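Local coordinates for putative DNA binding protein (Bacteroides thetaiotaomicron VPI-5482, PDB 3HTN), which is of unknown function but binds metal ions through its PCC domain and is putatively a DNA-binding protein, at residues A[84-88]-A[131-136]; A[7-11]-A[34-39]. All blocks are in the same frame, centred on the assembly; numbering follows the deposited sequence.

Interaction 1. Residues A[84-88]-A[131-136]; sequences NISSM and RISRTY. With SO4 (sulfate ion), chain G.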
ATOM      1  N   ASN A  84      -8.729   6.292   2.066  1.00 16.03           N
ATOM      2  CA  ASN A  84      -9.816   6.600   1.171  1.00 15.30           C
ATOM      3  C   ASN A  84     -10.503   7.915   1.498  1.00 17.32           C
ATOM      4  O   ASN A  84     -10.324   8.466   2.579  1.00 16.26           O
ATOM      5  CB  ASN A  84     -10.764   5.395   1.082  1.00 16.40           C
ATOM      6  CG  ASN A  84     -11.331   4.996   2.408  1.00 18.12           C
ATOM      7  OD1 ASN A  84     -11.883   5.830   3.086  1.00 16.65           O
ATOM      8  ND2 ASN A  84     -11.201   3.709   2.785  1.00 16.02           N
ATOM      9  N   ILE A  85     -11.274   8.404   0.527  1.00 15.59           N
ATOM     10  CA  ILE A  85     -11.947   9.667   0.600  1.00 15.62           C
ATOM     11  C   ILE A  85     -13.407   9.364   0.404  1.00 15.57           C
ATOM     12  O   ILE A  85     -13.787   8.533  -0.439  1.00 16.86           O
ATOM     13  CB  ILE A  85     -11.522  10.619  -0.560  1.00 14.66           C
ATOM     14  CG1 ILE A  85      -9.994  10.819  -0.585  1.00 17.82           C
ATOM     15  CG2 ILE A  85     -12.264  11.951  -0.475  1.00 16.78           C
ATOM     16  CD1 ILE A  85      -9.459  11.297  -1.929  1.00 15.89           C
ATOM     17  N   SER A  86     -14.233  10.056   1.183  1.00 14.18           N
ATOM     18  CA  SER A  86     -15.681   9.957   1.088  1.00 17.01           C
ATOM     19  C   SER A  86     -16.218  11.277   1.621  1.00 16.54           C
ATOM     20  O   SER A  86     -15.442  12.224   1.803  1.00 17.39           O
ATOM     21  CB  SER A  86     -16.177   8.721   1.872  1.00 18.09           C
ATOM     22  OG  SER A  86     -15.722   8.706   3.212  1.00 16.53           O
ATOM     23  N   SER A  87     -17.524  11.371   1.864  1.00 19.57           N
ATOM     24  CA  SER A  87     -18.078  12.556   2.511  1.00 18.45           C
ATOM     25  C   SER A  87     -18.889  12.166   3.739  1.00 20.49           C
ATOM     26  O   SER A  87     -19.426  11.058   3.830  1.00 19.51           O
ATOM     27  CB  SER A  87     -18.966  13.375   1.565  1.00 19.35           C
ATOM     28  OG  SER A  87     -20.032  12.581   1.083  1.00 18.32           O
HETATM   29  N   MSE A  88     -18.922  13.086   4.696  1.00 18.65           N
HETATM   30  CA  MSE A  88     -19.753  12.955   5.876  1.00 22.95           C
HETATM   31  C   MSE A  88     -20.116  14.342   6.395  1.00 26.21           C
HETATM   32  O   MSE A  88     -19.262  15.227   6.446  1.00 26.29           O
HETATM   33  CB  MSE A  88     -18.996  12.154   6.927  1.00 25.54           C
HETATM   34  CG  MSE A  88     -19.781  11.783   8.121  1.00 27.19           C
HETATM   35 SE   MSE A  88     -18.930  10.333   9.106  0.75 22.09          SE
HETATM   36  CE  MSE A  88     -20.612   9.753   9.686  1.00 23.42           C
ATOM     37  N   ARG A 131     -20.193  10.171  -5.523  1.00 19.35           N
ATOM     38  CA  ARG A 131     -20.489  10.330  -4.098  1.00 19.21           C
ATOM     39  C   ARG A 131     -20.342   9.005  -3.366  1.00 19.72           C
ATOM     40  O   ARG A 131     -20.789   7.983  -3.862  1.00 19.63           O
ATOM     41  CB  ARG A 131     -21.921  10.841  -3.907  1.00 18.33           C
ATOM     42  CG  ARG A 131     -22.480  10.802  -2.477  1.00 18.95           C
ATOM     43  CD  ARG A 131     -23.883  11.363  -2.446  1.00 19.28           C
ATOM     44  NE  ARG A 131     -24.469  11.294  -1.105  1.00 20.51           N
ATOM     45  CZ  ARG A 131     -24.210  12.149  -0.117  1.00 26.35           C
ATOM     46  NH1 ARG A 131     -23.347  13.143  -0.298  1.00 26.20           N
ATOM     47  NH2 ARG A 131     -24.821  12.017   1.062  1.00 21.49           N
ATOM     48  N   ILE A 132     -19.678   9.026  -2.212  1.00 19.54           N
ATOM     49  CA  ILE A 132     -19.672   7.886  -1.267  1.00 18.72           C
ATOM     50  C   ILE A 132     -19.756   8.526   0.100  1.00 19.17           C
ATOM     51  O   ILE A 132     -18.902   9.330   0.461  1.00 17.83           O
ATOM     52  CB  ILE A 132     -18.429   6.990  -1.321  1.00 20.37           C
ATOM     53  CG1 ILE A 132     -18.252   6.377  -2.713  1.00 20.51           C
ATOM     54  CG2 ILE A 132     -18.550   5.876  -0.280  1.00 20.67           C
ATOM     55  CD1 ILE A 132     -16.991   5.518  -2.840  1.00 18.70           C
ATOM     56  N   SER A 133     -20.810   8.213   0.841  1.00 18.92           N
ATOM     57  CA  SER A 133     -21.043   8.778   2.161  1.00 19.92           C
ATOM     58  C   SER A 133     -20.796   7.726   3.223  1.00 20.00           C
ATOM     59  O   SER A 133     -20.286   6.625   2.954  1.00 20.70           O
ATOM     60  CB  SER A 133     -22.473   9.332   2.265  1.00 19.38           C
ATOM     61  OG  SER A 133     -22.708  10.069   3.477  1.00 20.66           O
ATOM     62  N   ARG A 134     -21.107   8.110   4.452  1.00 19.86           N
ATOM     63  CA  ARG A 134     -20.924   7.267   5.600  1.00 21.62           C
ATOM     64  C   ARG A 134     -21.987   7.521   6.619  1.00 19.90           C
ATOM     65  O   ARG A 134     -22.561   8.605   6.682  1.00 18.98           O
ATOM     66  CB  ARG A 134     -19.599   7.580   6.242  1.00 23.16           C
ATOM     67  CG  ARG A 134     -18.472   7.021   5.451  1.00 25.98           C
ATOM     68  CD  ARG A 134     -17.271   7.130   6.217  1.00 19.83           C
ATOM     69  NE  ARG A 134     -16.106   6.827   5.423  1.00 17.88           N
ATOM     70  CZ  ARG A 134     -15.428   5.695   5.454  1.00 18.10           C
ATOM     71  NH1 ARG A 134     -15.817   4.705   6.192  1.00 17.32           N
ATOM     72  NH2 ARG A 134     -14.331   5.582   4.722  1.00 18.12           N
ATOM     73  N   THR A 135     -22.199   6.519   7.459  1.00 18.43           N
ATOM     74  CA  THR A 135     -23.166   6.607   8.533  1.00 17.60           C
ATOM     75  C   THR A 135     -22.524   6.077   9.784  1.00 16.42           C
ATOM     76  O   THR A 135     -21.937   4.977   9.775  1.00 17.75           O
ATOM     77  CB  THR A 135     -24.402   5.784   8.204  1.00 17.37           C
ATOM     78  OG1 THR A 135     -25.036   6.389   7.089  1.00 20.26           O
ATOM     79  CG2 THR A 135     -25.391   5.712   9.387  1.00 20.01           C
ATOM     80  N   TYR A 136     -22.618   6.839  10.864  1.00 15.98           N
ATOM     81  CA  TYR A 136     -22.096   6.408  12.154  1.00 15.90           C
ATOM     82  C   TYR A 136     -22.988   5.292  12.678  1.00 17.77           C
ATOM     83  O   TYR A 136     -24.198   5.449  12.788  1.00 18.38           O
ATOM     84  CB  TYR A 136     -22.047   7.583  13.129  1.00 17.85           C
ATOM     85  CG  TYR A 136     -21.557   7.262  14.521  1.00 18.73           C
ATOM     86  CD1 TYR A 136     -20.204   7.212  14.819  1.00 20.70           C
ATOM     87  CD2 TYR A 136     -22.439   7.028  15.539  1.00 23.60           C
ATOM     88  CE1 TYR A 136     -19.757   6.922  16.110  1.00 22.97           C
ATOM     89  CE2 TYR A 136     -22.009   6.763  16.820  1.00 20.62           C
ATOM     90  CZ  TYR A 136     -20.653   6.711  17.091  1.00 23.44           C
ATOM     91  OH  TYR A 136     -20.215   6.451  18.371  1.00 26.85           O
TER
HETATM   92  S   SO4 G 204     -22.713  13.866   3.447  1.00 36.57           S
HETATM   93  O1  SO4 G 204     -23.312  13.518   4.765  1.00 36.68           O
HETATM   94  O2  SO4 G 204     -21.730  14.963   3.646  1.00 40.25           O
HETATM   95  O3  SO4 G 204     -23.748  14.344   2.531  1.00 38.96           O
HETATM   96  O4  SO4 G 204     -22.191  12.671   2.782  1.00 32.33           O
HETATM   97  O   HOH W   1     -13.103   8.192   3.604  1.00 15.96           O
HETATM   98  O   HOH W   2     -19.151  11.813  -1.396  1.00 26.39           O
HETATM   99  O   HOH W   3     -21.010  13.855  -1.943  1.00 28.96           O
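This is a strand-to-strand contact at the C-terminal end of an inner strand of the main antiparallel sheet of the PCC-domain fold, where the last residues of strand 76-88 meet the chain as it enters the small C-terminal hairpin of strands 133-137 and 142-146. The axes of the strand segments 84-88 and 133-136 approach to 5.1 Å but cross at -59°, too steep for regular sheet pairing. A backbone hydrogen bond joins the segments, from Ser87 N to Ile132 O (2.8 Å); next to it Ser133 CA donates a CA-H...O contact to Ser87 O (3.3 Å).

Side chains extend the join in both directions. Arg134 points toward strand 84-88, its NE donating to Ser86 OG at 2.9 Å, while water 1 links Ser86 OG to Arg134 NH2. The Asn84 OD1 to Arg134 NH2 distance is 3.0 Å. The strongest polar partner of both Asn84 and Arg134 is Glu122 of the second subunit, which hydrogen-bonds the amide and forms a salt bridge with the guanidinium, so this end of the contact belongs to the trimer interface. Asn84 also packs against His95, a metal ligand, and thus borders the metal site. Farther along, the selenomethionine Met88 lays its CE 4.3 Å from Tyr136 CB.

A sulfate, probably from the crystallisation liquor, bridges the two segments and is also held by Glu90 N. Arg131 NH1 and NH2 donate to its O3 at 3.1 and 3.0 Å, and its O4 receives hydrogen bonds from both Ser87 OG and Ser133 OG, each 2.7 Å long.

Interaction 2. Residues A[7-11]-A[34-39]; sequences NMYSY and AFCKEK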
ATOM      1  N   ASN A   7      -0.561  28.313   2.358  1.00 42.24           N
ATOM      2  CA  ASN A   7      -0.194  27.312   1.314  1.00 39.35           C
ATOM      3  C   ASN A   7       0.351  26.056   1.990  1.00 33.60           C
ATOM      4  O   ASN A   7       1.282  26.144   2.801  1.00 37.53           O
ATOM      5  CB  ASN A   7       0.839  27.870   0.339  1.00 42.41           C
ATOM      6  CG  ASN A   7       0.980  27.012  -0.924  1.00 46.71           C
ATOM      7  OD1 ASN A   7      -0.014  26.715  -1.596  1.00 55.82           O
ATOM      8  ND2 ASN A   7       2.216  26.629  -1.259  1.00 53.84           N
HETATM    9  N   MSE A   8      -0.233  24.900   1.675  0.50 27.70           N
HETATM   10  CA  MSE A   8       0.177  23.636   2.287  0.50 22.82           C
HETATM   11  C   MSE A   8       0.703  22.575   1.319  0.50 20.80           C
HETATM   12  O   MSE A   8       1.254  21.574   1.763  0.50 18.80           O
HETATM   13  CB  MSE A   8      -0.993  23.078   3.099  0.50 23.14           C
HETATM   14  CG  MSE A   8      -1.212  23.831   4.395  0.50 21.03           C
HETATM   15 SE   MSE A   8      -2.578  23.008   5.454  0.38 19.08          SE
HETATM   16  CE  MSE A   8      -4.125  23.583   4.402  0.50 26.50           C
ATOM     17  N   TYR A   9       0.565  22.788   0.012  1.00 18.51           N
ATOM     18  CA  TYR A   9       0.968  21.775  -0.952  1.00 19.49           C
ATOM     19  C   TYR A   9       1.065  22.351  -2.348  1.00 18.48           C
ATOM     20  O   TYR A   9       0.556  23.451  -2.622  1.00 18.04           O
ATOM     21  CB  TYR A   9      -0.077  20.633  -0.977  1.00 18.51           C
ATOM     22  CG  TYR A   9      -1.485  21.132  -1.132  1.00 16.97           C
ATOM     23  CD1 TYR A   9      -1.975  21.564  -2.372  1.00 17.25           C
ATOM     24  CD2 TYR A   9      -2.323  21.240  -0.022  1.00 17.98           C
ATOM     25  CE1 TYR A   9      -3.253  22.089  -2.486  1.00 21.58           C
ATOM     26  CE2 TYR A   9      -3.605  21.755  -0.135  1.00 20.44           C
ATOM     27  CZ  TYR A   9      -4.065  22.162  -1.366  1.00 17.76           C
ATOM     28  OH  TYR A   9      -5.341  22.675  -1.458  1.00 24.06           O
ATOM     29  N   SER A  10       1.743  21.608  -3.220  0.50 18.60           N
ATOM     30  CA  SER A  10       1.758  21.857  -4.660  0.50 17.90           C
ATOM     31  C   SER A  10       1.325  20.537  -5.289  0.50 17.41           C
ATOM     32  O   SER A  10       1.531  19.463  -4.705  0.50 16.06           O
ATOM     33  CB  SER A  10       3.135  22.296  -5.153  0.50 19.77           C
ATOM     34  OG  SER A  10       4.122  21.310  -4.924  0.50 20.70           O
ATOM     35  N   TYR A  11       0.741  20.601  -6.480  1.00 18.46           N
ATOM     36  CA  TYR A  11       0.192  19.419  -7.117  1.00 16.87           C
ATOM     37  C   TYR A  11       0.276  19.453  -8.637  1.00 16.83           C
ATOM     38  O   TYR A  11       0.498  20.504  -9.228  1.00 17.56           O
ATOM     39  CB  TYR A  11      -1.262  19.215  -6.688  1.00 19.13           C
ATOM     40  CG  TYR A  11      -2.159  20.288  -7.206  1.00 21.43           C
ATOM     41  CD1 TYR A  11      -2.339  21.460  -6.488  1.00 18.71           C
ATOM     42  CD2 TYR A  11      -2.831  20.137  -8.411  1.00 20.25           C
ATOM     43  CE1 TYR A  11      -3.146  22.464  -6.958  1.00 24.58           C
ATOM     44  CE2 TYR A  11      -3.645  21.145  -8.897  1.00 26.07           C
ATOM     45  CZ  TYR A  11      -3.793  22.305  -8.158  1.00 24.83           C
ATOM     46  OH  TYR A  11      -4.607  23.307  -8.611  1.00 30.28           O
ATOM     47  N   ALA A  34      -7.579  19.579   3.070  1.00 15.36           N
ATOM     48  CA  ALA A  34      -7.673  20.863   2.371  1.00 15.35           C
ATOM     49  C   ALA A  34      -7.585  20.691   0.848  1.00 17.53           C
ATOM     50  O   ALA A  34      -8.323  21.352   0.096  1.00 17.04           O
ATOM     51  CB  ALA A  34      -6.580  21.797   2.865  1.00 17.41           C
ATOM     52  N   PHE A  35      -6.709  19.790   0.403  1.00 15.37           N
ATOM     53  CA  PHE A  35      -6.590  19.492  -1.004  1.00 14.74           C
ATOM     54  C   PHE A  35      -7.886  18.946  -1.596  1.00 14.01           C
ATOM     55  O   PHE A  35      -8.349  19.407  -2.616  1.00 16.39           O
ATOM     56  CB  PHE A  35      -5.478  18.475  -1.240  1.00 16.84           C
ATOM     57  CG  PHE A  35      -5.322  18.158  -2.668  1.00 16.97           C
ATOM     58  CD1 PHE A  35      -4.684  19.046  -3.483  1.00 18.35           C
ATOM     59  CD2 PHE A  35      -5.894  17.020  -3.221  1.00 15.92           C
ATOM     60  CE1 PHE A  35      -4.584  18.813  -4.831  1.00 19.39           C
ATOM     61  CE2 PHE A  35      -5.817  16.797  -4.558  1.00 17.40           C
ATOM     62  CZ  PHE A  35      -5.142  17.682  -5.362  1.00 16.50           C
ATOM     63  N   CYS A  36      -8.442  17.935  -0.946  1.00 15.03           N
ATOM     64  CA  CYS A  36      -9.670  17.316  -1.403  1.00 16.30           C
ATOM     65  C   CYS A  36     -10.815  18.314  -1.405  1.00 16.11           C
ATOM     66  O   CYS A  36     -11.652  18.307  -2.309  1.00 16.78           O
ATOM     67  CB  CYS A  36     -10.034  16.111  -0.536  1.00 17.27           C
ATOM     68  SG  CYS A  36      -8.880  14.741  -0.669  1.00 19.27           S
ATOM     69  N   LYS A  37     -10.856  19.157  -0.382  1.00 18.26           N
ATOM     70  CA  LYS A  37     -11.874  20.195  -0.316  1.00 19.53           C
ATOM     71  C   LYS A  37     -11.702  21.166  -1.489  1.00 20.80           C
ATOM     72  O   LYS A  37     -12.667  21.477  -2.196  1.00 21.26           O
ATOM     73  CB  LYS A  37     -11.797  20.935   1.017  1.00 19.96           C
ATOM     74  CG  LYS A  37     -12.845  22.038   1.157  1.00 23.25           C
ATOM     75  CD  LYS A  37     -12.887  22.637   2.549  1.00 24.35           C
ATOM     76  CE  LYS A  37     -13.818  23.859   2.572  1.00 31.78           C
ATOM     77  NZ  LYS A  37     -13.944  24.423   3.945  1.00 38.09           N
ATOM     78  N   GLU A  38     -10.475  21.641  -1.706  1.00 19.88           N
ATOM     79  CA  GLU A  38     -10.192  22.572  -2.804  1.00 18.54           C
ATOM     80  C   GLU A  38     -10.628  22.005  -4.156  1.00 19.43           C
ATOM     81  O   GLU A  38     -11.188  22.732  -4.992  1.00 20.52           O
ATOM     82  CB  GLU A  38      -8.693  22.908  -2.878  1.00 19.33           C
ATOM     83  CG  GLU A  38      -8.352  23.855  -4.040  1.00 20.25           C
ATOM     84  CD  GLU A  38      -6.852  24.110  -4.292  1.00 25.87           C
ATOM     85  OE1 GLU A  38      -5.982  23.623  -3.538  1.00 34.74           O
ATOM     86  OE2 GLU A  38      -6.559  24.843  -5.277  1.00 35.66           O
ATOM     87  N   LYS A  39     -10.362  20.723  -4.373  1.00 18.33           N
ATOM     88  CA  LYS A  39     -10.653  20.073  -5.648  1.00 16.82           C
ATOM     89  C   LYS A  39     -12.040  19.448  -5.713  1.00 18.43           C
ATOM     90  O   LYS A  39     -12.411  18.904  -6.752  1.00 20.90           O
ATOM     91  CB  LYS A  39      -9.566  19.050  -5.993  1.00 16.73           C
ATOM     92  CG  LYS A  39      -8.175  19.664  -6.159  1.00 19.09           C
ATOM     93  CD  LYS A  39      -8.162  20.676  -7.310  1.00 23.55           C
ATOM     94  CE  LYS A  39      -6.827  21.257  -7.591  1.00 24.41           C
ATOM     95  NZ  LYS A  39      -6.937  22.251  -8.716  1.00 25.17           N
TER
HETATM   96  O   HOH W   4      -4.577  25.658  -6.723  1.00 50.03           O
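Phe35 of the helix directs the edge of its ring at the faces of two tyrosines of the first strand, Tyr9 and Tyr11, whose CA-to-CB bonds point toward the helix. Against Tyr9 the ring centroids lie 5.3 Å apart with planes at 83°, and against Tyr11 they lie 5.5 Å apart at 67°; both pairs are T-shaped. The closest atoms are Phe35 CD1 with Tyr9 CE1 (3.5 Å) and Phe35 CE1 with Tyr11 CG (3.7 Å). Phe35 CB adds a CH-pi contact, 4.2 Å from the centroid of the Tyr9 ring. Tyr9 and Tyr11 can share one partner because they are two residues apart on an extended strand, so their side chains leave the same side, whereas that of the intervening Ser10 points away. Phe35 also makes an edge-to-face pair with Tyr18 of the adjacent strand 17-22, which enlarges the cluster.

The tyrosine hydroxyls reach Glu38 and Lys39 at the end of segment 34-39. Tyr9 OH donates a very short hydrogen bond to Glu38 OE1 (2.4 Å), and Lys39 NZ donates to Tyr11 OH (2.6 Å). Water 4 bridges these two connections, giving a hydrogen bond to Glu38 OE2 (2.6 Å) and another with Tyr11 OH (3.0 Å). Elsewhere the contact becomes apolar, with the selenomethionine Met8 placing CE 3.4 Å from Ala34 CB.

The axes of segments 9-11 and 34-39 pass 10.8 Å apart at -51°, a spacing filled by the aromatic side chains, as is characteristic of a helix packed on an antiparallel sheet in an alpha+beta fold; here helix 28-39 covers strand 9-14, outermost within this chain.

How the interactions relate
Interactions 1 and 2 follow one another along the chain, 7-11/34-39 closing before 84-88/131-136 opens, and their centres lie 19 Å apart. Both reach the large antiparallel sheet: interaction 2 joins strand 9-14, outermost within this chain, to helix 28-39, and interaction 1 joins an inner strand to the C-terminal hairpin. They meet directly where Ile85 CD1 packs 3.7 Å from Cys36 SG, each residue pointing away from the partner segment of its own contact. Their relation to the metal differs. In interaction 1 the side chain of Arg134 comes within about 8 Å of a bound nickel ion, the metal that His95 and His97 ligate, whereas interaction 2 lies away from the annotated metal sites.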